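Long-range contact in origin of replication complex subunit 1B (Arabidopsis thaliana, PDB 5HH7), which binds replication origins as part of the origin recognition complex and reads the histone H3 tail through its BAH-PHD cassette: residues A[24-37]-A[181-194]. Numbering follows the deposited sequence.
Sequences TEFEIGDDVYVKRR and ADIEMECILRHCSV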
loop_
_atom_site.group_PDB
_atom_site.type_symbol
_atom_site.label_atom_id
_atom_site.label_comp_id
_atom_site.label_asym_id
_atom_site.label_seq_id
_atom_site.Cartn_x
_atom_site.Cartn_y
_atom_site.Cartn_z
ATOM N N THR A 24 7.719 16.780 6.183
ATOM C CA THR A 24 7.831 15.325 6.239
ATOM C C THR A 24 9.205 14.873 5.755
ATOM O O THR A 24 9.684 15.315 4.711
ATOM C CB THR A 24 6.749 14.624 5.398
ATOM O OG1 THR A 24 5.455 14.992 5.885
ATOM C CG2 THR A 24 6.903 13.112 5.482
ATOM N N GLU A 25 9.832 13.990 6.523
ATOM C CA GLU A 25 11.153 13.476 6.187
ATOM C C GLU A 25 11.064 12.315 5.202
ATOM O O GLU A 25 10.391 11.320 5.465
ATOM C CB GLU A 25 11.881 13.041 7.459
ATOM C CG GLU A 25 13.269 12.475 7.232
ATOM C CD GLU A 25 14.074 12.393 8.519
ATOM O OE1 GLU A 25 14.523 13.452 9.004
ATOM O OE2 GLU A 25 14.251 11.273 9.043
ATOM N N PHE A 26 11.732 12.453 4.061
ATOM C CA PHE A 26 11.804 11.380 3.077
ATOM C C PHE A 26 13.243 10.904 2.939
ATOM O O PHE A 26 14.170 11.710 2.897
ATOM C CB PHE A 26 11.259 11.843 1.723
ATOM C CG PHE A 26 9.792 12.170 1.741
ATOM C CD1 PHE A 26 8.847 11.184 1.509
ATOM C CD2 PHE A 26 9.359 13.460 1.994
ATOM C CE1 PHE A 26 7.496 11.483 1.526
ATOM C CE2 PHE A 26 8.009 13.763 2.014
ATOM C CZ PHE A 26 7.078 12.775 1.780
ATOM N N GLU A 27 13.421 9.589 2.869
ATOM C CA GLU A 27 14.748 8.990 2.866
ATOM C C GLU A 27 14.840 7.935 1.771
ATOM O O GLU A 27 13.840 7.310 1.423
ATOM C CB GLU A 27 15.027 8.365 4.236
ATOM C CG GLU A 27 16.402 7.747 4.399
ATOM C CD GLU A 27 16.726 7.436 5.850
ATOM O OE1 GLU A 27 15.832 7.599 6.707
ATOM O OE2 GLU A 27 17.874 7.034 6.133
ATOM N N ILE A 28 16.034 7.754 1.214
ATOM C CA ILE A 28 16.269 6.686 0.250
ATOM C C ILE A 28 15.815 5.357 0.843
ATOM O O ILE A 28 16.177 5.015 1.968
ATOM C CB ILE A 28 17.758 6.583 -0.133
ATOM C CG1 ILE A 28 18.213 7.848 -0.863
ATOM C CG2 ILE A 28 18.005 5.355 -0.997
ATOM C CD1 ILE A 28 19.699 7.873 -1.178
ATOM N N GLY A 29 15.001 4.625 0.091
ATOM C CA GLY A 29 14.498 3.345 0.552
ATOM C C GLY A 29 13.078 3.425 1.078
ATOM O O GLY A 29 12.435 2.397 1.293
ATOM N N ASP A 30 12.591 4.644 1.296
ATOM C CA ASP A 30 11.203 4.843 1.703
ATOM C C ASP A 30 10.253 4.388 0.601
ATOM O O ASP A 30 10.593 4.434 -0.577
ATOM C CB ASP A 30 10.921 6.315 2.020
ATOM C CG ASP A 30 11.438 6.736 3.383
ATOM O OD1 ASP A 30 11.975 5.879 4.118
ATOM O OD2 ASP A 30 11.289 7.931 3.724
ATOM N N ASP A 31 9.060 3.958 0.999
ATOM C CA ASP A 31 7.995 3.629 0.059
ATOM C C ASP A 31 6.908 4.699 0.153
ATOM O O ASP A 31 6.539 5.118 1.254
ATOM C CB ASP A 31 7.422 2.249 0.383
ATOM C CG ASP A 31 8.465 1.149 0.285
ATOM O OD1 ASP A 31 9.097 1.021 -0.786
ATOM O OD2 ASP A 31 8.669 0.425 1.286
ATOM N N VAL A 32 6.402 5.150 -0.994
ATOM C CA VAL A 32 5.424 6.234 -1.026
ATOM C C VAL A 32 4.322 6.011 -2.060
ATOM O O VAL A 32 4.542 5.365 -3.087
ATOM C CB VAL A 32 6.094 7.598 -1.345
ATOM C CG1 VAL A 32 6.911 8.104 -0.159
ATOM C CG2 VAL A 32 6.959 7.492 -2.593
ATOM N N TYR A 33 3.138 6.549 -1.776
ATOM C CA TYR A 33 2.087 6.669 -2.777
ATOM C C TYR A 33 2.422 7.856 -3.664
ATOM O O TYR A 33 2.890 8.890 -3.175
ATOM C CB TYR A 33 0.730 6.940 -2.130
ATOM C CG TYR A 33 0.118 5.813 -1.327
ATOM C CD1 TYR A 33 -0.363 4.666 -1.947
ATOM C CD2 TYR A 33 -0.032 5.922 0.049
ATOM C CE1 TYR A 33 -0.949 3.643 -1.211
ATOM C CE2 TYR A 33 -0.616 4.912 0.792
ATOM C CZ TYR A 33 -1.076 3.777 0.158
ATOM O OH TYR A 33 -1.657 2.780 0.903
ATOM N N VAL A 34 2.173 7.718 -4.964
ATOM C CA VAL A 34 2.451 8.797 -5.906
ATOM C C VAL A 34 1.273 9.094 -6.833
ATOM O O VAL A 34 0.632 8.183 -7.368
ATOM C CB VAL A 34 3.708 8.509 -6.761
ATOM C CG1 VAL A 34 3.966 9.649 -7.744
ATOM C CG2 VAL A 34 4.926 8.291 -5.868
ATOM N N LYS A 35 0.993 10.381 -7.006
ATOM C CA LYS A 35 0.036 10.843 -7.999
ATOM C C LYS A 35 0.799 11.588 -9.084
ATOM O O LYS A 35 1.198 12.737 -8.891
ATOM C CB LYS A 35 -0.989 11.773 -7.349
ATOM C CG LYS A 35 -1.899 12.513 -8.326
ATOM C CD LYS A 35 -2.847 11.570 -9.021
ATOM C CE LYS A 35 -4.275 12.102 -9.053
ATOM N NZ LYS A 35 -4.486 13.245 -9.994
ATOM N N ARG A 36 1.007 10.935 -10.222
ATOM C CA ARG A 36 1.798 11.524 -11.298
ATOM C C ARG A 36 1.064 12.678 -11.985
ATOM O O ARG A 36 -0.167 12.731 -11.989
ATOM C CB ARG A 36 2.203 10.455 -12.316
ATOM C CG ARG A 36 3.038 9.323 -11.726
ATOM C CD ARG A 36 3.567 8.382 -12.804
ATOM N NE ARG A 36 4.525 9.033 -13.695
ATOM C CZ ARG A 36 5.245 8.396 -14.614
ATOM N NH1 ARG A 36 5.124 7.082 -14.763
ATOM N NH2 ARG A 36 6.090 9.070 -15.385
ATOM N N ARG A 37 1.837 13.597 -12.559
ATOM C CA ARG A 37 1.289 14.780 -13.222
ATOM C C ARG A 37 0.281 14.418 -14.305
ATOM O O ARG A 37 -0.726 15.101 -14.491
ATOM C CB ARG A 37 2.411 15.609 -13.852
ATOM C CG ARG A 37 3.349 16.262 -12.864
ATOM C CD ARG A 37 2.608 17.225 -11.961
ATOM N NE ARG A 37 3.523 18.153 -11.306
ATOM C CZ ARG A 37 3.182 18.961 -10.309
ATOM N NH1 ARG A 37 1.943 18.951 -9.836
ATOM N NH2 ARG A 37 4.086 19.774 -9.781
ATOM N N ALA A 181 11.608 6.329 -12.865
ATOM C CA ALA A 181 11.230 7.618 -13.436
ATOM C C ALA A 181 11.593 8.779 -12.518
ATOM O O ALA A 181 11.602 8.639 -11.292
ATOM C CB ALA A 181 9.741 7.645 -13.747
ATOM N N ASP A 182 11.891 9.923 -13.124
ATOM C CA ASP A 182 12.089 11.157 -12.379
ATOM C C ASP A 182 10.734 11.772 -12.070
ATOM O O ASP A 182 9.937 12.030 -12.972
ATOM C CB ASP A 182 12.950 12.144 -13.166
ATOM C CG ASP A 182 14.361 11.634 -13.396
ATOM O OD1 ASP A 182 14.723 10.588 -12.817
ATOM O OD2 ASP A 182 15.112 12.291 -14.148
ATOM N N ILE A 183 10.483 12.001 -10.787
ATOM C CA ILE A 183 9.195 12.485 -10.313
ATOM C C ILE A 183 9.414 13.621 -9.322
ATOM O O ILE A 183 10.243 13.511 -8.422
ATOM C CB ILE A 183 8.419 11.354 -9.604
ATOM C CG1 ILE A 183 8.066 10.234 -10.588
ATOM C CG2 ILE A 183 7.163 11.891 -8.938
ATOM C CD1 ILE A 183 6.929 10.576 -11.530
ATOM N N GLU A 184 8.683 14.718 -9.489
ATOM C CA GLU A 184 8.768 15.825 -8.545
ATOM C C GLU A 184 8.244 15.379 -7.183
ATOM O O GLU A 184 7.248 14.659 -7.106
ATOM C CB GLU A 184 7.967 17.024 -9.052
ATOM C CG GLU A 184 8.545 17.672 -10.297
ATOM C CD GLU A 184 7.493 18.385 -11.125
ATOM O OE1 GLU A 184 7.723 19.553 -11.503
ATOM O OE2 GLU A 184 6.440 17.772 -11.404
ATOM N N MET A 185 8.914 15.802 -6.114
ATOM C CA MET A 185 8.502 15.427 -4.762
ATOM C C MET A 185 7.102 15.941 -4.441
ATOM O O MET A 185 6.418 15.404 -3.570
ATOM C CB MET A 185 9.504 15.930 -3.719
ATOM C CG MET A 185 10.831 15.186 -3.720
ATOM S SD MET A 185 11.780 15.466 -2.210
ATOM C CE MET A 185 10.838 14.498 -1.035
ATOM N N GLU A 186 6.684 16.980 -5.156
ATOM C CA GLU A 186 5.336 17.519 -5.036
ATOM C C GLU A 186 4.280 16.472 -5.398
ATOM O O GLU A 186 3.133 16.554 -4.958
ATOM C CB GLU A 186 5.190 18.747 -5.937
ATOM C CG GLU A 186 3.863 19.473 -5.812
ATOM C CD GLU A 186 3.685 20.541 -6.873
ATOM O OE1 GLU A 186 4.705 21.029 -7.407
ATOM O OE2 GLU A 186 2.525 20.884 -7.184
ATOM N N CYS A 187 4.676 15.482 -6.195
ATOM C CA CYS A 187 3.754 14.436 -6.634
ATOM C C CYS A 187 3.585 13.311 -5.617
ATOM O O CYS A 187 2.726 12.443 -5.784
ATOM C CB CYS A 187 4.203 13.858 -7.977
ATOM S SG CYS A 187 4.206 15.061 -9.317
ATOM N N ILE A 188 4.410 13.315 -4.575
ATOM C CA ILE A 188 4.289 12.325 -3.510
ATOM C C ILE A 188 3.074 12.641 -2.649
ATOM O O ILE A 188 2.896 13.776 -2.218
ATOM C CB ILE A 188 5.535 12.312 -2.604
ATOM C CG1 ILE A 188 6.770 11.866 -3.391
ATOM C CG2 ILE A 188 5.307 11.407 -1.394
ATOM C CD1 ILE A 188 8.070 12.033 -2.620
ATOM N N LEU A 189 2.236 11.637 -2.407
ATOM C CA LEU A 189 1.072 11.815 -1.547
ATOM C C LEU A 189 1.467 11.644 -0.086
ATOM O O LEU A 189 1.436 12.600 0.687
ATOM C CB LEU A 189 -0.041 10.836 -1.930
ATOM C CG LEU A 189 -0.703 11.118 -3.281
ATOM C CD1 LEU A 189 -1.690 10.019 -3.651
ATOM C CD2 LEU A 189 -1.392 12.480 -3.254
ATOM N N ARG A 190 1.844 10.425 0.284
ATOM C CA ARG A 190 2.364 10.151 1.623
ATOM C C ARG A 190 3.016 8.778 1.652
ATOM O O ARG A 190 2.949 8.033 0.673
ATOM C CB ARG A 190 1.258 10.243 2.680
ATOM C CG ARG A 190 -0.003 9.459 2.346
ATOM C CD ARG A 190 -1.088 9.688 3.402
ATOM N NE ARG A 190 -2.268 8.855 3.187
ATOM C CZ ARG A 190 -2.360 7.582 3.564
ATOM N NH1 ARG A 190 -1.338 6.995 4.170
ATOM N NH2 ARG A 190 -3.469 6.896 3.329
ATOM N N HIS A 191 3.654 8.449 2.770
ATOM C CA HIS A 191 4.304 7.150 2.917
ATOM C C HIS A 191 3.304 6.000 2.943
ATOM O O HIS A 191 2.176 6.143 3.414
ATOM C CB HIS A 191 5.132 7.099 4.205
ATOM C CG HIS A 191 6.422 7.852 4.135
ATOM N ND1 HIS A 191 6.547 9.160 4.554
ATOM C CD2 HIS A 191 7.652 7.478 3.706
ATOM C CE1 HIS A 191 7.794 9.559 4.381
ATOM N NE2 HIS A 191 8.486 8.556 3.870
ATOM N N CYS A 192 3.732 4.855 2.422
ATOM C CA CYS A 192 3.086 3.590 2.737
ATOM C C CYS A 192 4.167 2.690 3.324
ATOM O O CYS A 192 5.332 3.082 3.387
ATOM C CB CYS A 192 2.421 2.961 1.507
ATOM S SG CYS A 192 3.519 2.602 0.114
ATOM N N SER A 193 3.793 1.498 3.770
ATOM C CA SER A 193 4.775 0.597 4.359
ATOM C C SER A 193 4.783 -0.751 3.650
ATOM O O SER A 193 3.831 -1.523 3.751
ATOM C CB SER A 193 4.519 0.416 5.855
ATOM O OG SER A 193 5.635 -0.194 6.481
ATOM N N VAL A 194 5.862 -1.024 2.927
ATOM C CA VAL A 194 5.971 -2.261 2.164
ATOM C C VAL A 194 6.861 -3.258 2.898
ATOM O O VAL A 194 8.019 -2.967 3.191
ATOM C CB VAL A 194 6.533 -2.001 0.760
ATOM C CG1 VAL A 194 6.639 -3.298 -0.002
ATOM C CG2 VAL A 194 5.642 -1.018 0.012
HETATM O O HOH W 1 8.146 3.912 3.665
HETATM O O HOH W 2 8.274 0.782 3.677
#
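An antiparallel strand pair of the BAH-domain sheet, interrupted by a beta bulge, joins Val-32 and Val-34 to His-191 and Ile-188. Two non-hydrogen-bonded pairs show a one-residue slip: Val-32 pairs with His-191, their side chains diverging, and Val-34 with Ile-188 on a common face. Between these pairs, Tyr-33 N donates to Arg-190 O (2.9 Å) and Tyr-33 O accepts from Leu-189 N (2.9 Å). Beyond, Lys-35 N donates to Cys-187 O (3.0 Å).

The His-191 imidazole reaches the type II turn from Glu-27 to Asp-30. Its NE2 donates to Asp-30 OD2 (2.9 Å, 154° at hydrogen), meeting the carboxylate from above its plane; Glu-27 N reaches the same oxygen from the opposite face, so two donors grip it. The Phe-26 ring lies nearly parallel to the imidazole but slid aside (planes 17° apart), while Met-185 CE touches Phe-26 CD2 at 3.5 Å.

Cys-192 CB sits over one face of the Tyr-33 ring, 4.0 Å from its centroid; chi1 of 59° swings SG above the same ring. Arg-37, exposed and poorly ordered, forms a less certain salt-bridge network with Glu-184 and Glu-186. This bulged antiparallel pairing joins strands 31-34 and 188-194 in the BAH fold.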